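Local coordinates for phosphoprotein (Spring viremia of carp virus, PDB 7C5Z) that probably acts in viral RNA replication as a cofactor of the viral polymerase and a nucleoprotein chaperone, and dimerises through its central domain, at residues 28-33 with 75-80; 49-54 with 66-71; 62-67 with 79-84. One frame throughout, in Å; residues are numbered along the deposited sequence.

In the fold
All three contacts build one small domain, an antiparallel sheet with helix 41-62 laid against it. Contact 1 (28-33 with 75-80) joins two neighbouring strands of the sheet; contact 2 (49-54 with 66-71), nested in the chain loop that contact 1 closes, sets the middle of the helix on edge strand 67-70. Contact 3 (62-67 with 79-84) ties the turn after the helix, which runs on into 66-71, to the end of strand 76-81, where it shares Phe79 and Leu80 with contact 1. Centre to centre, contact 1 lies about 10 Å from contact 2 and 12 Å from contact 3, and contacts 2 and 3 are 13 Å apart. Each also touches the second subunit, so sheet and helix both serve the dimer.

Contact 1: residues 28-33 with 75-80; sequences GTYVRY and FLEVFL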
loop_
_atom_site.group_PDB
_atom_site.type_symbol
_atom_site.label_atom_id
_atom_site.label_comp_id
_atom_site.label_asym_id
_atom_site.label_seq_id
_atom_site.Cartn_x
_atom_site.Cartn_y
_atom_site.Cartn_z
ATOM N N GLY A 28 -12.599 -3.716 -15.433
ATOM C CA GLY A 28 -12.335 -3.359 -14.049
ATOM C C GLY A 28 -12.170 -1.869 -13.837
ATOM O O GLY A 28 -12.311 -1.053 -14.753
ATOM N N THR A 29 -11.882 -1.536 -12.588
ATOM C CA THR A 29 -11.575 -0.180 -12.166
ATOM C C THR A 29 -10.067 -0.025 -12.065
ATOM O O THR A 29 -9.390 -0.866 -11.459
ATOM C CB THR A 29 -12.233 0.106 -10.811
ATOM O OG1 THR A 29 -13.653 -0.119 -10.919
ATOM C CG2 THR A 29 -11.998 1.529 -10.384
ATOM N N TYR A 30 -9.549 1.049 -12.641
ATOM C CA TYR A 30 -8.135 1.374 -12.534
ATOM C C TYR A 30 -7.960 2.517 -11.548
ATOM O O TYR A 30 -8.641 3.548 -11.661
ATOM C CB TYR A 30 -7.556 1.767 -13.890
ATOM C CG TYR A 30 -7.431 0.629 -14.884
ATOM C CD1 TYR A 30 -8.527 0.193 -15.621
ATOM C CD2 TYR A 30 -6.204 0.017 -15.091
ATOM C CE1 TYR A 30 -8.396 -0.845 -16.536
ATOM C CE2 TYR A 30 -6.066 -1.005 -16.007
ATOM C CZ TYR A 30 -7.159 -1.430 -16.713
ATOM O OH TYR A 30 -6.969 -2.457 -17.614
ATOM N N VAL A 31 -7.050 2.334 -10.594
ATOM C CA VAL A 31 -6.766 3.313 -9.549
ATOM C C VAL A 31 -5.326 3.759 -9.746
ATOM O O VAL A 31 -4.400 2.976 -9.501
ATOM C CB VAL A 31 -6.960 2.704 -8.158
ATOM C CG1 VAL A 31 -6.688 3.730 -7.066
ATOM C CG2 VAL A 31 -8.370 2.097 -8.056
ATOM N N ARG A 32 -5.129 5.000 -10.184
ATOM C CA ARG A 32 -3.803 5.500 -10.510
ATOM C C ARG A 32 -3.336 6.506 -9.470
ATOM O O ARG A 32 -4.045 7.478 -9.171
ATOM C CB ARG A 32 -3.763 6.143 -11.891
ATOM C CG ARG A 32 -2.339 6.526 -12.295
ATOM C CD ARG A 32 -2.261 6.976 -13.753
ATOM N NE ARG A 32 -2.447 5.867 -14.691
ATOM C CZ ARG A 32 -2.043 5.897 -15.957
ATOM N NH1 ARG A 32 -1.417 6.966 -16.428
ATOM N NH2 ARG A 32 -2.257 4.847 -16.742
ATOM N N TYR A 33 -2.144 6.273 -8.929
ATOM C CA TYR A 33 -1.476 7.169 -7.982
ATOM C C TYR A 33 -0.423 7.957 -8.756
ATOM O O TYR A 33 0.659 7.442 -9.048
ATOM C CB TYR A 33 -0.853 6.369 -6.834
ATOM C CG TYR A 33 -1.927 5.809 -5.924
ATOM C CD1 TYR A 33 -2.478 6.596 -4.919
ATOM C CD2 TYR A 33 -2.466 4.541 -6.150
ATOM C CE1 TYR A 33 -3.501 6.115 -4.121
ATOM C CE2 TYR A 33 -3.494 4.050 -5.349
ATOM C CZ TYR A 33 -3.996 4.846 -4.349
ATOM O OH TYR A 33 -5.015 4.378 -3.558
ATOM N N PHE A 75 4.046 7.175 -11.825
ATOM C CA PHE A 75 2.791 6.730 -11.229
ATOM C C PHE A 75 2.848 5.235 -10.936
ATOM O O PHE A 75 3.686 4.502 -11.467
ATOM C CB PHE A 75 1.586 7.056 -12.127
ATOM C CG PHE A 75 1.526 6.239 -13.389
ATOM C CD1 PHE A 75 0.861 5.024 -13.414
ATOM C CD2 PHE A 75 2.119 6.706 -14.549
ATOM C CE1 PHE A 75 0.788 4.286 -14.589
ATOM C CE2 PHE A 75 2.062 5.973 -15.712
ATOM C CZ PHE A 75 1.398 4.765 -15.733
ATOM N N LEU A 76 1.943 4.798 -10.065
ATOM C CA LEU A 76 1.637 3.387 -9.846
ATOM C C LEU A 76 0.147 3.197 -10.068
ATOM O O LEU A 76 -0.653 4.064 -9.703
ATOM C CB LEU A 76 2.013 2.925 -8.423
ATOM C CG LEU A 76 3.516 2.983 -8.094
ATOM C CD1 LEU A 76 3.776 2.916 -6.587
ATOM C CD2 LEU A 76 4.266 1.876 -8.846
ATOM N N GLU A 77 -0.241 2.077 -10.664
ATOM C CA GLU A 77 -1.639 1.871 -11.023
ATOM C C GLU A 77 -2.106 0.493 -10.580
ATOM O O GLU A 77 -1.442 -0.509 -10.854
ATOM C CB GLU A 77 -1.824 2.038 -12.527
ATOM C CG GLU A 77 -3.238 1.886 -12.997
ATOM C CD GLU A 77 -3.351 2.194 -14.467
ATOM O OE1 GLU A 77 -3.754 3.322 -14.798
ATOM O OE2 GLU A 77 -3.016 1.311 -15.294
ATOM N N VAL A 78 -3.246 0.438 -9.894
ATOM C CA VAL A 78 -3.827 -0.818 -9.426
ATOM C C VAL A 78 -5.067 -1.123 -10.262
ATOM O O VAL A 78 -5.878 -0.226 -10.522
ATOM C CB VAL A 78 -4.167 -0.757 -7.931
ATOM C CG1 VAL A 78 -4.843 -2.042 -7.469
ATOM C CG2 VAL A 78 -2.894 -0.528 -7.117
ATOM N N PHE A 79 -5.200 -2.378 -10.704
ATOM C CA PHE A 79 -6.376 -2.840 -11.436
ATOM C C PHE A 79 -7.258 -3.681 -10.519
ATOM O O PHE A 79 -6.801 -4.670 -9.932
ATOM C CB PHE A 79 -5.971 -3.638 -12.679
ATOM C CG PHE A 79 -7.118 -4.276 -13.388
ATOM C CD1 PHE A 79 -7.984 -3.514 -14.159
ATOM C CD2 PHE A 79 -7.337 -5.644 -13.283
ATOM C CE1 PHE A 79 -9.045 -4.104 -14.827
ATOM C CE2 PHE A 79 -8.410 -6.241 -13.949
ATOM C CZ PHE A 79 -9.250 -5.483 -14.710
ATOM N N LEU A 80 -8.517 -3.278 -10.398
ATOM C CA LEU A 80 -9.498 -3.979 -9.576
ATOM C C LEU A 80 -10.565 -4.576 -10.487
ATOM O O LEU A 80 -11.442 -3.847 -10.970
ATOM C CB LEU A 80 -10.133 -3.013 -8.570
ATOM C CG LEU A 80 -9.203 -2.173 -7.680
ATOM C CD1 LEU A 80 -10.042 -1.243 -6.816
ATOM C CD2 LEU A 80 -8.374 -3.070 -6.816
#
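Arg32 reaches across to both Phe75 and Glu77, and its side chain can be followed outward atom by atom. Arg32 CB lies 4.1 Å from Glu77 OE1. CG, anti to the backbone N (chi1 -174°), already meets the Phe75 ring at CD1, and Arg32 CD sits over the ring face as a CH-pi contact, 4.1 Å from the centroid. The chain then bends at chi3. The guanidinium lies flat on the ring, planes 5° apart, with Arg32 CZ 3.8 Å from the Phe75 centroid in a cation-pi stack; NH1 lies over the ring toward its rim, nearest Phe75 CZ and CE2. At the edge of the guanidinium, Arg32 NE and NH2 both bond one oxygen, each 2.9 Å from Glu77 OE1. This side-on salt bridge stays in the guanidinium plane but meets OE1 from above the carboxylate plane, both nitrogens on the same face. The ring and the shared oxygen together should fix the rotation of the guanidinium.

Beneath these side chains run two adjacent central strands of the four-stranded antiparallel sheet. Thr29 with Leu80, Val31 with Val78 and Tyr33 with Leu76 are hydrogen-bonded pairs, each held by two backbone bonds, while Tyr30 with Phe79 and Arg32 with Glu77 are non-hydrogen-bonded pairs. Val31 and Leu80 meet on the face that also carries Tyr33; there Tyr33 OH bonds Ser53 OG of the second subunit, and Val31 packs on Gln57 of that subunit.

On the Arg32 face, Phe79 CD1 stands over the Tyr30 ring near its rim, 3.4 Å from Tyr30 CZ. The two rings are oblique, at 54°. Glu77 OE2 approaches Tyr30 CD2 at 3.4 Å, and Phe79 CE1 lies against Gly28 CA at 3.5 Å.

Contact 2: residues 49-54 with 66-71; sequences KMMRSL and IDLFDY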
loop_
_atom_site.group_PDB
_atom_site.type_symbol
_atom_site.label_atom_id
_atom_site.label_comp_id
_atom_site.label_asym_id
_atom_site.label_seq_id
_atom_site.Cartn_x
_atom_site.Cartn_y
_atom_site.Cartn_z
ATOM N N LYS A 49 6.565 -2.685 -3.991
ATOM C CA LYS A 49 6.649 -4.073 -3.542
ATOM C C LYS A 49 5.684 -4.347 -2.396
ATOM O O LYS A 49 5.084 -5.429 -2.327
ATOM C CB LYS A 49 8.083 -4.403 -3.133
ATOM C CG LYS A 49 9.011 -4.576 -4.320
ATOM C CD LYS A 49 10.234 -5.379 -3.934
ATOM C CE LYS A 49 11.148 -5.592 -5.130
ATOM N NZ LYS A 49 10.378 -6.055 -6.321
HETATM N N MSE A 50 5.490 -3.374 -1.516
HETATM C CA MSE A 50 4.522 -3.516 -0.435
HETATM C C MSE A 50 3.100 -3.561 -1.004
HETATM O O MSE A 50 2.289 -4.385 -0.585
HETATM C CB MSE A 50 4.675 -2.386 0.570
HETATM C CG MSE A 50 6.005 -2.450 1.304
HETATM SE SE MSE A 50 6.090 -1.161 2.769
HETATM C CE MSE A 50 4.291 -1.450 3.495
HETATM N N MSE A 51 2.805 -2.682 -1.961
HETATM C CA MSE A 51 1.485 -2.712 -2.596
HETATM C C MSE A 51 1.255 -4.049 -3.284
HETATM O O MSE A 51 0.180 -4.644 -3.146
HETATM C CB MSE A 51 1.334 -1.554 -3.583
HETATM C CG MSE A 51 1.303 -0.221 -2.890
HETATM SE SE MSE A 51 1.222 1.281 -4.144
HETATM C CE MSE A 51 -0.312 0.703 -5.119
ATOM N N ARG A 52 2.253 -4.534 -4.026
ATOM C CA ARG A 52 2.078 -5.797 -4.733
ATOM C C ARG A 52 1.818 -6.944 -3.760
ATOM O O ARG A 52 0.946 -7.795 -4.007
ATOM C CB ARG A 52 3.300 -6.073 -5.611
ATOM C CG ARG A 52 3.109 -7.239 -6.555
ATOM C CD ARG A 52 4.367 -7.506 -7.362
ATOM N NE ARG A 52 4.803 -6.372 -8.177
ATOM C CZ ARG A 52 4.284 -6.049 -9.361
ATOM N NH1 ARG A 52 3.280 -6.753 -9.872
ATOM N NH2 ARG A 52 4.766 -5.011 -10.036
ATOM N N SER A 53 2.530 -6.960 -2.631
ATOM C CA SER A 53 2.323 -7.995 -1.623
ATOM C C SER A 53 0.922 -7.896 -1.032
ATOM O O SER A 53 0.201 -8.897 -0.922
ATOM C CB SER A 53 3.386 -7.872 -0.521
ATOM O OG SER A 53 2.958 -8.494 0.687
ATOM N N LEU A 54 0.509 -6.685 -0.669
ATOM C CA LEU A 54 -0.787 -6.511 -0.029
ATOM C C LEU A 54 -1.931 -6.872 -0.969
ATOM O O LEU A 54 -2.871 -7.565 -0.565
ATOM C CB LEU A 54 -0.936 -5.077 0.478
ATOM C CG LEU A 54 -2.230 -4.787 1.223
ATOM C CD1 LEU A 54 -2.448 -5.733 2.401
ATOM C CD2 LEU A 54 -2.218 -3.347 1.711
ATOM N N ILE A 66 -6.677 -8.937 -8.457
ATOM C CA ILE A 66 -6.153 -7.572 -8.375
ATOM C C ILE A 66 -4.706 -7.558 -8.845
ATOM O O ILE A 66 -3.926 -8.458 -8.508
ATOM C CB ILE A 66 -6.280 -7.049 -6.934
ATOM C CG1 ILE A 66 -7.736 -7.146 -6.456
ATOM C CG2 ILE A 66 -5.767 -5.603 -6.814
ATOM C CD1 ILE A 66 -7.890 -6.898 -4.968
ATOM N N ASP A 67 -4.333 -6.547 -9.644
ATOM C CA ASP A 67 -2.965 -6.486 -10.158
ATOM C C ASP A 67 -2.404 -5.074 -10.052
ATOM O O ASP A 67 -3.132 -4.097 -9.871
ATOM C CB ASP A 67 -2.873 -6.951 -11.612
ATOM C CG ASP A 67 -1.490 -7.508 -11.961
ATOM O OD1 ASP A 67 -0.617 -7.629 -11.058
ATOM O OD2 ASP A 67 -1.281 -7.828 -13.153
ATOM N N LEU A 68 -1.087 -4.983 -10.196
ATOM C CA LEU A 68 -0.359 -3.731 -10.085
ATOM C C LEU A 68 0.413 -3.499 -11.372
ATOM O O LEU A 68 1.039 -4.430 -11.897
ATOM C CB LEU A 68 0.605 -3.777 -8.898
ATOM C CG LEU A 68 1.567 -2.610 -8.759
ATOM C CD1 LEU A 68 0.820 -1.371 -8.334
ATOM C CD2 LEU A 68 2.664 -2.993 -7.762
ATOM N N PHE A 69 0.359 -2.268 -11.878
ATOM C CA PHE A 69 1.112 -1.856 -13.060
ATOM C C PHE A 69 2.131 -0.798 -12.650
ATOM O O PHE A 69 1.760 0.301 -12.210
ATOM C CB PHE A 69 0.168 -1.346 -14.156
ATOM C CG PHE A 69 -0.738 -2.415 -14.691
ATOM C CD1 PHE A 69 -0.288 -3.273 -15.680
ATOM C CD2 PHE A 69 -2.006 -2.599 -14.184
ATOM C CE1 PHE A 69 -1.102 -4.285 -16.173
ATOM C CE2 PHE A 69 -2.829 -3.608 -14.678
ATOM C CZ PHE A 69 -2.371 -4.453 -15.666
ATOM N N ASP A 70 3.409 -1.142 -12.783
ATOM C CA ASP A 70 4.526 -0.285 -12.400
ATOM C C ASP A 70 5.482 -0.237 -13.584
ATOM O O ASP A 70 5.985 -1.284 -14.008
ATOM C CB ASP A 70 5.199 -0.858 -11.143
ATOM C CG ASP A 70 6.408 -0.073 -10.688
ATOM O OD1 ASP A 70 6.768 0.949 -11.299
ATOM O OD2 ASP A 70 7.005 -0.512 -9.675
ATOM N N TYR A 71 5.683 0.955 -14.161
ATOM C CA TYR A 71 6.598 1.127 -15.289
ATOM C C TYR A 71 7.881 1.838 -14.881
ATOM O O TYR A 71 8.616 2.320 -15.752
ATOM C CB TYR A 71 5.913 1.889 -16.423
ATOM C CG TYR A 71 4.586 1.282 -16.809
ATOM C CD1 TYR A 71 3.415 1.668 -16.157
ATOM C CD2 TYR A 71 4.497 0.305 -17.802
ATOM C CE1 TYR A 71 2.203 1.113 -16.480
ATOM C CE2 TYR A 71 3.250 -0.260 -18.141
ATOM C CZ TYR A 71 2.120 0.157 -17.467
ATOM O OH TYR A 71 0.876 -0.364 -17.750
#
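Leu68 carries most of this contact, its two methyls dividing the work between Arg52 and Met51 of the helix. Its CB points from strand 67-70 toward the helix, and chi1 of 172° sets CG anti to the backbone N, from where the methyls branch. Leu68 CD2 fits against Arg52 at two levels: it is 3.8 Å from Arg52 CB at the root of the arginine and 3.7 Å from Arg52 NH2 at its tip. The arginine chain bends at chi3 to place NE; beyond it, Leu68 CD2 lies over one face of the guanidinium, displaced toward the rim. Leu68 CD1 takes the other neighbour, the selenomethionine at Met51, whose terminal CE is 4.0 Å away; the two side chains cross at about a right angle. Leu68, set between Met51 and the arginine chain, is thus the packed part, and both Leu68 and Met51 are buried. Ile55 of the same helix also touches Leu68, and Val78 touches Met51.

The loose side is the polar tip of exposed Arg52. No hydrogen bond joins the two segments. Arg52 NH1 stays 4.2 Å from Asp67 OD1, too far for a salt bridge, and Arg52 NH2 stands 5.0 Å from Asp70 OD2, so the two acids probably offer only diffuse attraction. Asp70 has firmer partners: OD2 bonds Ser48 OG, and OD1 bonds the backbone N of Gln72.

Helix and strand run nearly antiparallel, at 161°, with axes 8.4 Å apart. This is an alpha+beta arrangement, a helix packed on one face of an antiparallel sheet, with Met51 meeting Met51 of the second subunit.

Contact 3: residues 62-67 with 79-84; sequences YGYDID and FLPHKP
With Tyr64 CG anti to the carbonyl carbon (chi1 -69°), the phenol lies beside Pro84, both side chains pointing the same way. Pro84 CB lies over one face of the phenol, and Pro84 CG comes within 3.8 Å of Tyr64 CE1. Ile66 CG2 is anti to the backbone N and meets Leu80 CD2 at 3.6 Å, the two side chains again side by side. Between these patches Pro81 CG rests on Asp65 O, 3.5 Å away.

Polar links hold both ends. Asp67 and Phe79 form an antiparallel hydrogen-bonded pair: Asp67 N gives a bond of 3.1 Å to Phe79 O, and Phe79 N returns one of 2.8 Å to Asp67 O. Toward Pro84 a single water spans the gap, accepting from Asp65 N at 2.8 Å and donating to Lys83 O at 2.9 Å. The phenol of Tyr64 also stacks on Tyr62 of the second subunit, whose OH bonds Pro81 O.

Gly63, with positive phi, takes the chain out of helix 41-62, and an inverse gamma turn centred on Asp65 directs it into the edge strand: a helix-to-strand connection closing on the end of the neighbouring antiparallel strand, at the dimer interface.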
loop_
_atom_site.group_PDB
_atom_site.type_symbol
_atom_site.label_atom_id
_atom_site.label_comp_id
_atom_site.label_asym_id
_atom_site.label_seq_id
_atom_site.Cartn_x
_atom_site.Cartn_y
_atom_site.Cartn_z
ATOM N N TYR A 62 -10.192 -12.639 -0.971
ATOM C CA TYR A 62 -11.539 -12.294 -1.405
ATOM C C TYR A 62 -11.882 -12.820 -2.796
ATOM O O TYR A 62 -13.045 -12.720 -3.209
ATOM C CB TYR A 62 -11.714 -10.775 -1.344
ATOM C CG TYR A 62 -11.614 -10.201 0.060
ATOM C CD1 TYR A 62 -12.282 -10.790 1.132
ATOM C CD2 TYR A 62 -10.856 -9.065 0.317
ATOM C CE1 TYR A 62 -12.198 -10.257 2.411
ATOM C CE2 TYR A 62 -10.768 -8.525 1.593
ATOM C CZ TYR A 62 -11.432 -9.127 2.644
ATOM O OH TYR A 62 -11.350 -8.575 3.899
ATOM N N GLY A 63 -10.912 -13.367 -3.521
ATOM C CA GLY A 63 -11.177 -14.017 -4.791
ATOM C C GLY A 63 -11.263 -13.107 -5.997
ATOM O O GLY A 63 -12.095 -13.339 -6.886
ATOM N N TYR A 64 -10.407 -12.080 -6.064
ATOM C CA TYR A 64 -10.311 -11.178 -7.200
ATOM C C TYR A 64 -8.865 -11.115 -7.663
ATOM O O TYR A 64 -7.949 -11.099 -6.832
ATOM C CB TYR A 64 -10.778 -9.763 -6.827
ATOM C CG TYR A 64 -12.255 -9.689 -6.562
ATOM C CD1 TYR A 64 -13.154 -9.514 -7.605
ATOM C CD2 TYR A 64 -12.751 -9.819 -5.272
ATOM C CE1 TYR A 64 -14.519 -9.461 -7.370
ATOM C CE2 TYR A 64 -14.122 -9.775 -5.029
ATOM C CZ TYR A 64 -14.989 -9.587 -6.083
ATOM O OH TYR A 64 -16.341 -9.533 -5.844
ATOM N N ASP A 65 -8.669 -11.068 -8.979
ATOM C CA ASP A 65 -7.325 -10.987 -9.567
ATOM C C ASP A 65 -6.871 -9.526 -9.637
ATOM O O ASP A 65 -6.729 -8.928 -10.703
ATOM C CB ASP A 65 -7.309 -11.636 -10.947
ATOM C CG ASP A 65 -7.534 -13.137 -10.891
ATOM O OD1 ASP A 65 -7.123 -13.762 -9.889
ATOM O OD2 ASP A 65 -8.128 -13.682 -11.848
ATOM N N ILE A 66 -6.677 -8.937 -8.457
ATOM C CA ILE A 66 -6.153 -7.572 -8.375
ATOM C C ILE A 66 -4.706 -7.558 -8.845
ATOM O O ILE A 66 -3.926 -8.458 -8.508
ATOM C CB ILE A 66 -6.280 -7.049 -6.934
ATOM C CG1 ILE A 66 -7.736 -7.146 -6.456
ATOM C CG2 ILE A 66 -5.767 -5.603 -6.814
ATOM C CD1 ILE A 66 -7.890 -6.898 -4.968
ATOM N N ASP A 67 -4.333 -6.547 -9.644
ATOM C CA ASP A 67 -2.965 -6.486 -10.158
ATOM C C ASP A 67 -2.404 -5.074 -10.052
ATOM O O ASP A 67 -3.132 -4.097 -9.871
ATOM C CB ASP A 67 -2.873 -6.951 -11.612
ATOM C CG ASP A 67 -1.490 -7.508 -11.961
ATOM O OD1 ASP A 67 -0.617 -7.629 -11.058
ATOM O OD2 ASP A 67 -1.281 -7.828 -13.153
ATOM N N PHE A 79 -5.200 -2.378 -10.704
ATOM C CA PHE A 79 -6.376 -2.840 -11.436
ATOM C C PHE A 79 -7.258 -3.681 -10.519
ATOM O O PHE A 79 -6.801 -4.670 -9.932
ATOM C CB PHE A 79 -5.971 -3.638 -12.679
ATOM C CG PHE A 79 -7.118 -4.276 -13.388
ATOM C CD1 PHE A 79 -7.984 -3.514 -14.159
ATOM C CD2 PHE A 79 -7.337 -5.644 -13.283
ATOM C CE1 PHE A 79 -9.045 -4.104 -14.827
ATOM C CE2 PHE A 79 -8.410 -6.241 -13.949
ATOM C CZ PHE A 79 -9.250 -5.483 -14.710
ATOM N N LEU A 80 -8.517 -3.278 -10.398
ATOM C CA LEU A 80 -9.498 -3.979 -9.576
ATOM C C LEU A 80 -10.565 -4.576 -10.487
ATOM O O LEU A 80 -11.442 -3.847 -10.970
ATOM C CB LEU A 80 -10.133 -3.013 -8.570
ATOM C CG LEU A 80 -9.203 -2.173 -7.680
ATOM C CD1 LEU A 80 -10.042 -1.243 -6.816
ATOM C CD2 LEU A 80 -8.374 -3.070 -6.816
ATOM N N PRO A 81 -10.549 -5.879 -10.759
ATOM C CA PRO A 81 -11.531 -6.440 -11.700
ATOM C C PRO A 81 -12.957 -6.350 -11.170
ATOM O O PRO A 81 -13.206 -6.455 -9.965
ATOM C CB PRO A 81 -11.088 -7.903 -11.859
ATOM C CG PRO A 81 -10.201 -8.192 -10.686
ATOM C CD PRO A 81 -9.606 -6.881 -10.228
ATOM N N HIS A 82 -13.905 -6.157 -12.104
ATOM C CA HIS A 82 -15.310 -6.113 -11.707
ATOM C C HIS A 82 -15.775 -7.468 -11.185
ATOM O O HIS A 82 -16.564 -7.535 -10.237
ATOM C CB HIS A 82 -16.212 -5.702 -12.875
ATOM C CG HIS A 82 -15.942 -4.334 -13.430
ATOM N ND1 HIS A 82 -15.732 -3.223 -12.636
ATOM C CD2 HIS A 82 -15.900 -3.893 -14.709
ATOM C CE1 HIS A 82 -15.544 -2.165 -13.406
ATOM N NE2 HIS A 82 -15.646 -2.543 -14.668
ATOM N N LYS A 83 -15.293 -8.551 -11.790
ATOM C CA LYS A 83 -15.821 -9.875 -11.478
ATOM C C LYS A 83 -14.776 -10.737 -10.779
ATOM O O LYS A 83 -13.574 -10.519 -10.948
ATOM C CB LYS A 83 -16.297 -10.581 -12.754
ATOM C CG LYS A 83 -17.168 -9.697 -13.630
ATOM C CD LYS A 83 -17.528 -10.373 -14.934
ATOM C CE LYS A 83 -19.015 -10.251 -15.210
ATOM N NZ LYS A 83 -19.298 -10.265 -16.670
ATOM N N PRO A 84 -15.201 -11.719 -9.989
ATOM C CA PRO A 84 -14.241 -12.567 -9.270
ATOM C C PRO A 84 -13.474 -13.473 -10.220
ATOM O O PRO A 84 -13.811 -13.639 -11.397
ATOM C CB PRO A 84 -15.121 -13.384 -8.317
ATOM C CG PRO A 84 -16.441 -12.663 -8.280
ATOM C CD PRO A 84 -16.592 -12.037 -9.624
HETATM O O HOH W 1 -10.874 -11.468 -10.703
#